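Side-chain contacts in 2-dehydro-3-deoxy-d-gluconate/2-dehydro-3-deoxy-phosphogluconate aldolase (Picrophilus torridus, PDB 4UXD), which is an aldolase of the dihydrodipicolinate synthetase family, whose (beta/alpha)8-barrel subunits assemble here as a tetramer: residues M124-I129 and Y137-E142; S215-A220 and H239-N244; V235-E240 and E246-I251. All coordinates share one frame; numbering follows the deposited sequence.

All three contacts lie in one (beta/alpha)8 barrel. Along the chain, interaction 1 closes before the other two open, and interaction 3 begins within the stretch that interaction 2 spans. Interaction 1 joins the loop after strand 120-123 to helix 133-144, within one beta-alpha unit. Interactions 2 and 3 lie about 32 and 36 Å from it, centre to centre, and interaction 3 is on the opposite side of the chain's centre. These two are neighbours, with centres about 8 Å apart: both use helix 233-240, share His239 and Glu240, and touch where Tyr241 CA meets Ala248 CB at 3.6 Å. Together they join helix 212-217, helix 233-240 and the start of helix 245-264.

Interaction 1: M124-I129 and Y137-E142; sequences MPPYYI and YHYYKE
With chi1 at 173°, Tyr139 holds its ring anti to the backbone N and turns its face to Pro126, whereas Tyr140, with CG anti to its own carbonyl carbon (chi1 -82°), swings its hydroxyl in to Pro125. The first pair is a CH-pi contact: Pro126 CG stands 3.3 Å from the centroid of the Tyr139 ring and only 8° off the ring normal, so it sits over the centre of the face. Pro126 CD spreads the overlap to one side, 3.4 Å from Tyr139 CE2. The Tyr139 hydroxyl is bonded elsewhere, to Ser100 O.

Tyr140 meets its proline differently. Pro125 CG lies at the edge of the ring, 4.0 Å from Tyr140 CE2, and Pro125 CD is 3.3 Å from Tyr140 OH. Pro125 N has no hydrogen to offer that oxygen, and Met124 O is badly angled for it; the hydroxyl bonds instead to Leu123 O. One tyrosine offers its ring face to a proline, while the next is held by its hydroxyl to the end of the strand from which the loop leaves. Loop and helix belong to a single beta-loop-alpha unit of the (beta/alpha)8 barrel, in which the helix packs back against the loop that leads into it.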
loop_
_atom_site.group_PDB
_atom_site.type_symbol
_atom_site.label_atom_id
_atom_site.label_comp_id
_atom_site.label_asym_id
_atom_site.label_seq_id
_atom_site.Cartn_x
_atom_site.Cartn_y
_atom_site.Cartn_z
ATOM N N MET A 124 11.662 -9.816 16.905
ATOM C CA MET A 124 10.585 -9.333 16.039
ATOM C C MET A 124 10.004 -10.504 15.250
ATOM O O MET A 124 10.582 -11.587 15.207
ATOM C CB MET A 124 11.069 -8.230 15.075
ATOM C CG MET A 124 11.873 -8.712 13.872
ATOM S SD MET A 124 13.414 -9.438 14.413
ATOM C CE MET A 124 14.293 -7.977 14.902
ATOM N N PRO A 125 8.842 -10.299 14.635
ATOM C CA PRO A 125 8.320 -11.481 13.951
ATOM C C PRO A 125 9.151 -11.911 12.737
ATOM O O PRO A 125 9.902 -11.110 12.187
ATOM C CB PRO A 125 6.916 -11.045 13.541
ATOM C CG PRO A 125 6.517 -10.048 14.615
ATOM C CD PRO A 125 7.793 -9.304 14.927
ATOM N N PRO A 126 9.028 -13.186 12.335
ATOM C CA PRO A 126 9.699 -13.661 11.125
ATOM C C PRO A 126 9.318 -12.839 9.922
ATOM O O PRO A 126 8.199 -12.281 9.900
ATOM C CB PRO A 126 9.183 -15.091 10.959
ATOM C CG PRO A 126 8.585 -15.454 12.237
ATOM C CD PRO A 126 8.187 -14.220 12.946
ATOM N N TYR A 127 10.219 -12.801 8.933
ATOM C CA TYR A 127 10.067 -11.934 7.789
ATOM C C TYR A 127 10.175 -12.731 6.495
ATOM O O TYR A 127 10.036 -13.960 6.518
ATOM C CB TYR A 127 11.082 -10.791 7.873
ATOM C CG TYR A 127 12.426 -11.190 8.400
ATOM C CD1 TYR A 127 12.673 -11.207 9.775
ATOM C CD2 TYR A 127 13.454 -11.563 7.536
ATOM C CE1 TYR A 127 13.890 -11.580 10.272
ATOM C CE2 TYR A 127 14.694 -11.944 8.029
ATOM C CZ TYR A 127 14.906 -11.945 9.395
ATOM O OH TYR A 127 16.126 -12.310 9.894
ATOM N N TYR A 128 10.364 -12.017 5.379
ATOM C CA TYR A 128 10.340 -12.557 4.022
ATOM C C TYR A 128 8.908 -12.974 3.610
ATOM O O TYR A 128 8.182 -12.190 2.979
ATOM C CB TYR A 128 11.316 -13.733 3.873
ATOM C CG TYR A 128 11.478 -14.170 2.438
ATOM C CD1 TYR A 128 12.213 -13.404 1.541
ATOM C CD2 TYR A 128 10.872 -15.329 1.972
ATOM C CE1 TYR A 128 12.362 -13.802 0.231
ATOM C CE2 TYR A 128 10.998 -15.717 0.654
ATOM C CZ TYR A 128 11.743 -14.957 -0.204
ATOM O OH TYR A 128 11.865 -15.348 -1.505
ATOM N N ILE A 129 8.508 -14.193 3.957
ATOM C CA ILE A 129 7.157 -14.664 3.693
ATOM C C ILE A 129 6.140 -13.929 4.578
ATOM O O ILE A 129 6.340 -13.763 5.782
ATOM C CB ILE A 129 7.079 -16.195 3.897
ATOM C CG1 ILE A 129 7.622 -16.903 2.653
ATOM C CG2 ILE A 129 5.667 -16.675 4.125
ATOM C CD1 ILE A 129 8.302 -18.216 2.956
ATOM N N TYR A 137 1.913 -16.101 16.165
ATOM C CA TYR A 137 1.670 -16.596 17.511
ATOM C C TYR A 137 2.399 -17.926 17.742
ATOM O O TYR A 137 3.253 -18.013 18.615
ATOM C CB TYR A 137 0.180 -16.761 17.767
ATOM C CG TYR A 137 -0.086 -17.457 19.060
ATOM C CD1 TYR A 137 -0.038 -16.765 20.261
ATOM C CD2 TYR A 137 -0.345 -18.819 19.092
ATOM C CE1 TYR A 137 -0.254 -17.409 21.459
ATOM C CE2 TYR A 137 -0.562 -19.469 20.280
ATOM C CZ TYR A 137 -0.511 -18.764 21.460
ATOM O OH TYR A 137 -0.734 -19.406 22.651
ATOM N N HIS A 138 2.081 -18.939 16.938
ATOM C CA HIS A 138 2.691 -20.252 17.087
ATOM C C HIS A 138 4.236 -20.188 17.069
ATOM O O HIS A 138 4.918 -20.937 17.766
ATOM C CB HIS A 138 2.177 -21.195 15.995
ATOM C CG HIS A 138 2.675 -22.598 16.133
ATOM N ND1 HIS A 138 2.757 -23.466 15.067
ATOM C CD2 HIS A 138 3.121 -23.284 17.212
ATOM C CE1 HIS A 138 3.233 -24.628 15.484
ATOM N NE2 HIS A 138 3.467 -24.543 16.782
ATOM N N TYR A 139 4.784 -19.266 16.300
ATOM C CA TYR A 139 6.227 -19.112 16.247
ATOM C C TYR A 139 6.807 -18.585 17.586
ATOM O O TYR A 139 7.769 -19.155 18.118
ATOM C CB TYR A 139 6.560 -18.197 15.089
ATOM C CG TYR A 139 7.984 -17.780 14.959
ATOM C CD1 TYR A 139 8.896 -18.563 14.271
ATOM C CD2 TYR A 139 8.412 -16.564 15.480
ATOM C CE1 TYR A 139 10.204 -18.160 14.123
ATOM C CE2 TYR A 139 9.714 -16.153 15.343
ATOM C CZ TYR A 139 10.608 -16.955 14.664
ATOM O OH TYR A 139 11.902 -16.530 14.519
ATOM N N TYR A 140 6.214 -17.527 18.137
ATOM C CA TYR A 140 6.592 -17.051 19.471
ATOM C C TYR A 140 6.298 -18.104 20.543
ATOM O O TYR A 140 7.022 -18.229 21.528
ATOM C CB TYR A 140 5.862 -15.750 19.827
ATOM C CG TYR A 140 6.502 -14.504 19.264
ATOM C CD1 TYR A 140 7.477 -13.813 19.972
ATOM C CD2 TYR A 140 6.133 -14.025 18.017
ATOM C CE1 TYR A 140 8.056 -12.678 19.457
ATOM C CE2 TYR A 140 6.702 -12.890 17.490
ATOM C CZ TYR A 140 7.660 -12.214 18.204
ATOM O OH TYR A 140 8.216 -11.076 17.645
ATOM N N LYS A 141 5.225 -18.857 20.342
ATOM C CA LYS A 141 4.838 -19.906 21.270
ATOM C C LYS A 141 5.952 -20.951 21.427
ATOM O O LYS A 141 6.418 -21.230 22.539
ATOM C CB LYS A 141 3.543 -20.565 20.780
ATOM C CG LYS A 141 2.954 -21.623 21.698
ATOM C CD LYS A 141 1.427 -21.589 21.601
ATOM C CE LYS A 141 0.723 -22.853 22.101
ATOM N NZ LYS A 141 1.588 -24.056 22.162
ATOM N N GLU A 142 6.377 -21.513 20.301
ATOM C CA GLU A 142 7.375 -22.564 20.299
ATOM C C GLU A 142 8.666 -22.073 20.929
ATOM O O GLU A 142 9.365 -22.813 21.624
ATOM C CB GLU A 142 7.637 -23.031 18.868
ATOM C CG GLU A 142 8.190 -24.439 18.752
ATOM C CD GLU A 142 7.130 -25.445 18.329
ATOM O OE1 GLU A 142 5.957 -25.285 18.743
ATOM O OE2 GLU A 142 7.468 -26.383 17.570
#

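Interaction 2: S215-A220 and H239-N244; sequences SLELGA and HEYKNN
Beside the contact of Leu216 with Tyr241, the carbonyl oxygen of Ser215 is gripped twice: Ala220 N donates to Ser215 O at 2.7 Å, and Leu218 N adds a weak bond to Ser215 O at 3.2 Å. Gly219 N closes the inner bond of the turn, reaching Leu216 O at 2.9 Å. These two nested bonds, from Ala220 and Gly219, together with the positive phi of Gly219 (104°), define a Schellman motif that ends helix 212-217 just where Tyr241 comes in.

Tyr241 has its CG anti to the backbone N (chi1 -180°), which sends the ring across Leu216. The two side chains run past each other in opposite senses. Leu216 CD1 rides over one ring face, displaced toward the rim, 3.9 Å from the centroid of the Tyr241 ring and 22° off the normal: a CH-pi contact. Farther along, Leu216 CB comes within 3.8 Å of Tyr241 CZ.

In the (beta/alpha)8 barrel, helices 212-217 and 233-240 are successive outer helices, and the tyrosine spans from the chain following His239 and Glu240 to the C-terminal turn of helix 212-217. It also packs on Ala248 of helix 245-264, whose start is N-capped by Asn244: OD1 of that residue accepts from Met247 N.

The phenol end reaches Glu217, where Tyr241 OH lies 3.3 Å from Glu217 CA and 3.9 Å from Glu217 CG. Beyond CG the glutamate runs extended, crossing the tyrosine at about a right angle, and its carboxylate comes close to that of Glu217 of the third subunit; such like charges would probably raise the proton affinity of one of the pair.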
loop_
_atom_site.group_PDB
_atom_site.type_symbol
_atom_site.label_atom_id
_atom_site.label_comp_id
_atom_site.label_asym_id
_atom_site.label_seq_id
_atom_site.Cartn_x
_atom_site.Cartn_y
_atom_site.Cartn_z
ATOM N N SER A 215 5.452 9.918 23.499
ATOM C CA SER A 215 5.312 8.580 24.059
ATOM C C SER A 215 5.431 8.597 25.580
ATOM O O SER A 215 4.705 7.880 26.277
ATOM C CB SER A 215 6.355 7.630 23.470
ATOM O OG SER A 215 6.254 7.561 22.064
ATOM N N LEU A 216 6.342 9.407 26.103
ATOM C CA LEU A 216 6.448 9.549 27.549
ATOM C C LEU A 216 5.149 10.169 28.085
ATOM O O LEU A 216 4.610 9.723 29.098
ATOM C CB LEU A 216 7.665 10.403 27.951
ATOM C CG LEU A 216 9.074 9.910 27.609
ATOM C CD1 LEU A 216 10.139 10.757 28.326
ATOM C CD2 LEU A 216 9.271 8.426 27.918
ATOM N N GLU A 217 4.633 11.183 27.393
ATOM C CA GLU A 217 3.403 11.846 27.846
ATOM C C GLU A 217 2.270 10.847 28.002
ATOM O O GLU A 217 1.422 11.004 28.862
ATOM C CB GLU A 217 2.977 12.935 26.874
ATOM C CG GLU A 217 3.657 14.264 27.047
ATOM C CD GLU A 217 3.079 15.299 26.094
ATOM O OE1 GLU A 217 2.245 14.912 25.241
ATOM O OE2 GLU A 217 3.430 16.494 26.207
ATOM N N LEU A 218 2.281 9.821 27.154
ATOM C CA LEU A 218 1.240 8.807 27.120
ATOM C C LEU A 218 1.540 7.584 27.999
ATOM O O LEU A 218 0.757 6.630 28.022
ATOM C CB LEU A 218 1.031 8.354 25.672
ATOM C CG LEU A 218 0.481 9.394 24.706
ATOM C CD1 LEU A 218 0.513 8.902 23.272
ATOM C CD2 LEU A 218 -0.938 9.757 25.101
ATOM N N GLY A 219 2.680 7.600 28.691
ATOM C CA GLY A 219 3.024 6.534 29.607
ATOM C C GLY A 219 4.073 5.526 29.133
ATOM O O GLY A 219 4.216 4.471 29.751
ATOM N N ALA A 220 4.817 5.825 28.067
ATOM C CA ALA A 220 5.862 4.890 27.611
ATOM C C ALA A 220 6.950 4.671 28.665
ATOM O O ALA A 220 7.372 5.611 29.350
ATOM C CB ALA A 220 6.501 5.384 26.327
ATOM N N HIS A 239 15.899 12.618 30.860
ATOM C CA HIS A 239 16.212 12.995 32.235
ATOM C C HIS A 239 15.612 14.353 32.579
ATOM O O HIS A 239 15.196 14.589 33.713
ATOM C CB HIS A 239 17.726 12.989 32.465
ATOM C CG HIS A 239 18.297 11.612 32.575
ATOM N ND1 HIS A 239 18.797 11.106 33.759
ATOM C CD2 HIS A 239 18.417 10.621 31.664
ATOM C CE1 HIS A 239 19.209 9.869 33.563
ATOM N NE2 HIS A 239 18.992 9.547 32.301
ATOM N N GLU A 240 15.545 15.234 31.592
ATOM C CA GLU A 240 14.952 16.545 31.781
ATOM C C GLU A 240 13.449 16.436 32.003
ATOM O O GLU A 240 12.878 17.179 32.807
ATOM C CB GLU A 240 15.249 17.433 30.575
ATOM C CG GLU A 240 16.644 18.022 30.577
ATOM C CD GLU A 240 16.837 19.064 31.663
ATOM O OE1 GLU A 240 15.822 19.618 32.146
ATOM O OE2 GLU A 240 18.008 19.323 32.032
ATOM N N TYR A 241 12.826 15.494 31.296
ATOM C CA TYR A 241 11.369 15.314 31.299
ATOM C C TYR A 241 10.767 15.255 32.707
ATOM O O TYR A 241 9.615 15.637 32.915
ATOM C CB TYR A 241 11.011 14.032 30.527
ATOM C CG TYR A 241 9.527 13.733 30.455
ATOM C CD1 TYR A 241 8.700 14.432 29.586
ATOM C CD2 TYR A 241 8.957 12.750 31.245
ATOM C CE1 TYR A 241 7.350 14.167 29.516
ATOM C CE2 TYR A 241 7.600 12.480 31.183
ATOM C CZ TYR A 241 6.802 13.188 30.314
ATOM O OH TYR A 241 5.447 12.919 30.239
ATOM N N LYS A 242 11.566 14.785 33.665
ATOM C CA LYS A 242 11.115 14.561 35.039
ATOM C C LYS A 242 10.605 15.831 35.709
ATOM O O LYS A 242 9.450 15.902 36.128
ATOM C CB LYS A 242 12.257 13.971 35.875
ATOM C CG LYS A 242 12.973 12.783 35.230
ATOM C CD LYS A 242 11.987 11.774 34.670
ATOM C CE LYS A 242 12.690 10.584 34.055
ATOM N NZ LYS A 242 11.797 9.921 33.066
ATOM N N ASN A 243 11.477 16.830 35.796
ATOM C CA ASN A 243 11.175 18.070 36.502
ATOM C C ASN A 243 10.811 19.214 35.556
ATOM O O ASN A 243 10.045 20.103 35.930
ATOM C CB ASN A 243 12.364 18.471 37.391
ATOM C CG ASN A 243 13.713 18.296 36.697
ATOM O OD1 ASN A 243 13.891 18.689 35.537
ATOM N ND2 ASN A 243 14.670 17.691 37.405
ATOM N N ASN A 244 11.347 19.187 34.335
ATOM C CA ASN A 244 11.083 20.242 33.359
ATOM C C ASN A 244 10.517 19.687 32.052
ATOM O O ASN A 244 11.255 19.333 31.135
ATOM C CB ASN A 244 12.360 21.041 33.084
ATOM C CG ASN A 244 12.080 22.375 32.415
ATOM O OD1 ASN A 244 10.967 22.630 31.952
ATOM N ND2 ASN A 244 13.097 23.233 32.351
#

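Interaction 3: V235-E240 and E246-I251; sequences VRLYHE and EMALKI
An antiparallel helical hairpin brings Leu237 against Ala248, joining helix 233-240 of the (beta/alpha)8 barrel to helix 245-264, which leads on to the C-terminal helix 270-279. The segment axes approach to 8.2 Å, and their directions differ by 167°. The backbones come nearest at Ala248, with Leu237 CA and Ala248 CA 4.5 Å apart, and Ala248 CB rests 3.5 Å from Leu237 O, side chain on backbone.

One turn further along the second helix, Ile251 inserts between several partners. Its CG2 branch meets Leu237 CB at 4.0 Å, while its CD1 lies 3.8 Å from Leu237 N and also touches Glu240 CG at 3.9 Å. Leu237 in turn packs on Leu212 of helix 212-217, so the hairpin is seated against the rest of the barrel's outer layer.

Arg236 and Glu240 both extend past Ile251 on the same side of the hairpin. Arg236 bends at chi3 (-83°), which brings its guanidinium against Ile251, with Arg236 NH1 3.6 Å from Ile251 CG1; the charge itself is met by Asp255, in a salt bridge through NH2, one turn beyond the isoleucine. Glu240 is folded at chi2 (-69°) and crosses Met247 obliquely. The bend turns its carboxylate onto the methionine, Glu240 OE1 coming to 3.3 Å from Met247 CG.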
loop_
_atom_site.group_PDB
_atom_site.type_symbol
_atom_site.label_atom_id
_atom_site.label_comp_id
_atom_site.label_asym_id
_atom_site.label_seq_id
_atom_site.Cartn_x
_atom_site.Cartn_y
_atom_site.Cartn_z
ATOM N N VAL A 235 19.003 11.317 25.478
ATOM C CA VAL A 235 19.186 10.994 26.896
ATOM C C VAL A 235 18.945 12.205 27.815
ATOM O O VAL A 235 18.323 12.064 28.880
ATOM C CB VAL A 235 20.578 10.422 27.166
ATOM C CG1 VAL A 235 20.749 10.106 28.661
ATOM C CG2 VAL A 235 20.784 9.175 26.340
ATOM N N ARG A 236 19.439 13.375 27.412
ATOM C CA ARG A 236 19.103 14.623 28.095
ATOM C C ARG A 236 17.589 14.745 28.198
ATOM O O ARG A 236 17.050 14.961 29.280
ATOM C CB ARG A 236 19.683 15.843 27.361
ATOM C CG ARG A 236 21.208 15.834 27.257
ATOM C CD ARG A 236 21.783 17.166 26.791
ATOM N NE ARG A 236 21.759 17.311 25.341
ATOM C CZ ARG A 236 20.941 18.107 24.654
ATOM N NH1 ARG A 236 20.039 18.872 25.269
ATOM N NH2 ARG A 236 21.031 18.142 23.325
ATOM N N LEU A 237 16.917 14.580 27.063
ATOM C CA LEU A 237 15.461 14.658 26.988
ATOM C C LEU A 237 14.783 13.839 28.073
ATOM O O LEU A 237 13.962 14.359 28.830
ATOM C CB LEU A 237 14.982 14.189 25.617
ATOM C CG LEU A 237 13.484 14.271 25.335
ATOM C CD1 LEU A 237 13.276 14.340 23.845
ATOM C CD2 LEU A 237 12.685 13.096 25.908
ATOM N N TYR A 238 15.125 12.558 28.145
ATOM C CA TYR A 238 14.514 11.636 29.105
ATOM C C TYR A 238 14.727 12.065 30.556
ATOM O O TYR A 238 13.839 11.888 31.391
ATOM C CB TYR A 238 15.066 10.223 28.903
ATOM C CG TYR A 238 14.546 9.201 29.891
ATOM C CD1 TYR A 238 15.174 9.002 31.116
ATOM C CD2 TYR A 238 13.430 8.435 29.598
ATOM C CE1 TYR A 238 14.698 8.077 32.022
ATOM C CE2 TYR A 238 12.948 7.497 30.495
ATOM C CZ TYR A 238 13.586 7.321 31.708
ATOM O OH TYR A 238 13.111 6.390 32.605
ATOM N N HIS A 239 15.899 12.618 30.860
ATOM C CA HIS A 239 16.212 12.995 32.235
ATOM C C HIS A 239 15.612 14.353 32.579
ATOM O O HIS A 239 15.196 14.589 33.713
ATOM C CB HIS A 239 17.726 12.989 32.465
ATOM C CG HIS A 239 18.297 11.612 32.575
ATOM N ND1 HIS A 239 18.797 11.106 33.759
ATOM C CD2 HIS A 239 18.417 10.621 31.664
ATOM C CE1 HIS A 239 19.209 9.869 33.563
ATOM N NE2 HIS A 239 18.992 9.547 32.301
ATOM N N GLU A 240 15.545 15.234 31.592
ATOM C CA GLU A 240 14.952 16.545 31.781
ATOM C C GLU A 240 13.449 16.436 32.003
ATOM O O GLU A 240 12.878 17.179 32.807
ATOM C CB GLU A 240 15.249 17.433 30.575
ATOM C CG GLU A 240 16.644 18.022 30.577
ATOM C CD GLU A 240 16.837 19.064 31.663
ATOM O OE1 GLU A 240 15.822 19.618 32.146
ATOM O OE2 GLU A 240 18.008 19.323 32.032
ATOM N N GLU A 246 8.417 21.097 29.577
ATOM C CA GLU A 246 8.612 21.941 28.401
ATOM C C GLU A 246 10.060 21.868 27.888
ATOM O O GLU A 246 10.296 21.980 26.684
ATOM C CB GLU A 246 8.245 23.396 28.719
ATOM C CG GLU A 246 9.203 24.050 29.719
ATOM C CD GLU A 246 8.972 25.537 29.895
ATOM O OE1 GLU A 246 8.340 26.160 29.015
ATOM O OE2 GLU A 246 9.431 26.091 30.920
ATOM N N MET A 247 11.022 21.690 28.799
ATOM C CA MET A 247 12.446 21.627 28.430
ATOM C C MET A 247 12.778 20.375 27.625
ATOM O O MET A 247 13.475 20.446 26.612
ATOM C CB MET A 247 13.327 21.679 29.679
ATOM C CG MET A 247 14.785 21.245 29.484
ATOM S SD MET A 247 15.733 22.144 28.221
ATOM C CE MET A 247 17.409 21.728 28.744
ATOM N N ALA A 248 12.294 19.230 28.093
ATOM C CA ALA A 248 12.402 17.998 27.327
ATOM C C ALA A 248 11.850 18.204 25.917
ATOM O O ALA A 248 12.497 17.845 24.934
ATOM C CB ALA A 248 11.662 16.866 28.027
ATOM N N LEU A 249 10.663 18.795 25.829
ATOM C CA LEU A 249 10.020 19.050 24.545
ATOM C C LEU A 249 10.881 19.916 23.629
ATOM O O LEU A 249 10.884 19.726 22.410
ATOM C CB LEU A 249 8.658 19.722 24.752
ATOM C CG LEU A 249 7.918 20.160 23.486
ATOM C CD1 LEU A 249 7.687 19.004 22.532
ATOM C CD2 LEU A 249 6.608 20.821 23.845
ATOM N N LYS A 250 11.598 20.869 24.217
ATOM C CA LYS A 250 12.431 21.782 23.448
ATOM C C LYS A 250 13.599 21.013 22.836
ATOM O O LYS A 250 13.943 21.208 21.666
ATOM C CB LYS A 250 12.936 22.929 24.321
ATOM C CG LYS A 250 13.743 23.970 23.562
ATOM C CD LYS A 250 14.236 25.091 24.464
ATOM C CE LYS A 250 15.144 24.585 25.591
ATOM N NZ LYS A 250 16.358 23.860 25.101
ATOM N N ILE A 251 14.196 20.141 23.648
ATOM C CA ILE A 251 15.265 19.254 23.198
ATOM C C ILE A 251 14.768 18.415 22.022
ATOM O O ILE A 251 15.440 18.290 20.997
ATOM C CB ILE A 251 15.765 18.327 24.353
ATOM C CG1 ILE A 251 16.464 19.150 25.439
ATOM C CG2 ILE A 251 16.733 17.261 23.832
ATOM C CD1 ILE A 251 16.731 18.382 26.741
#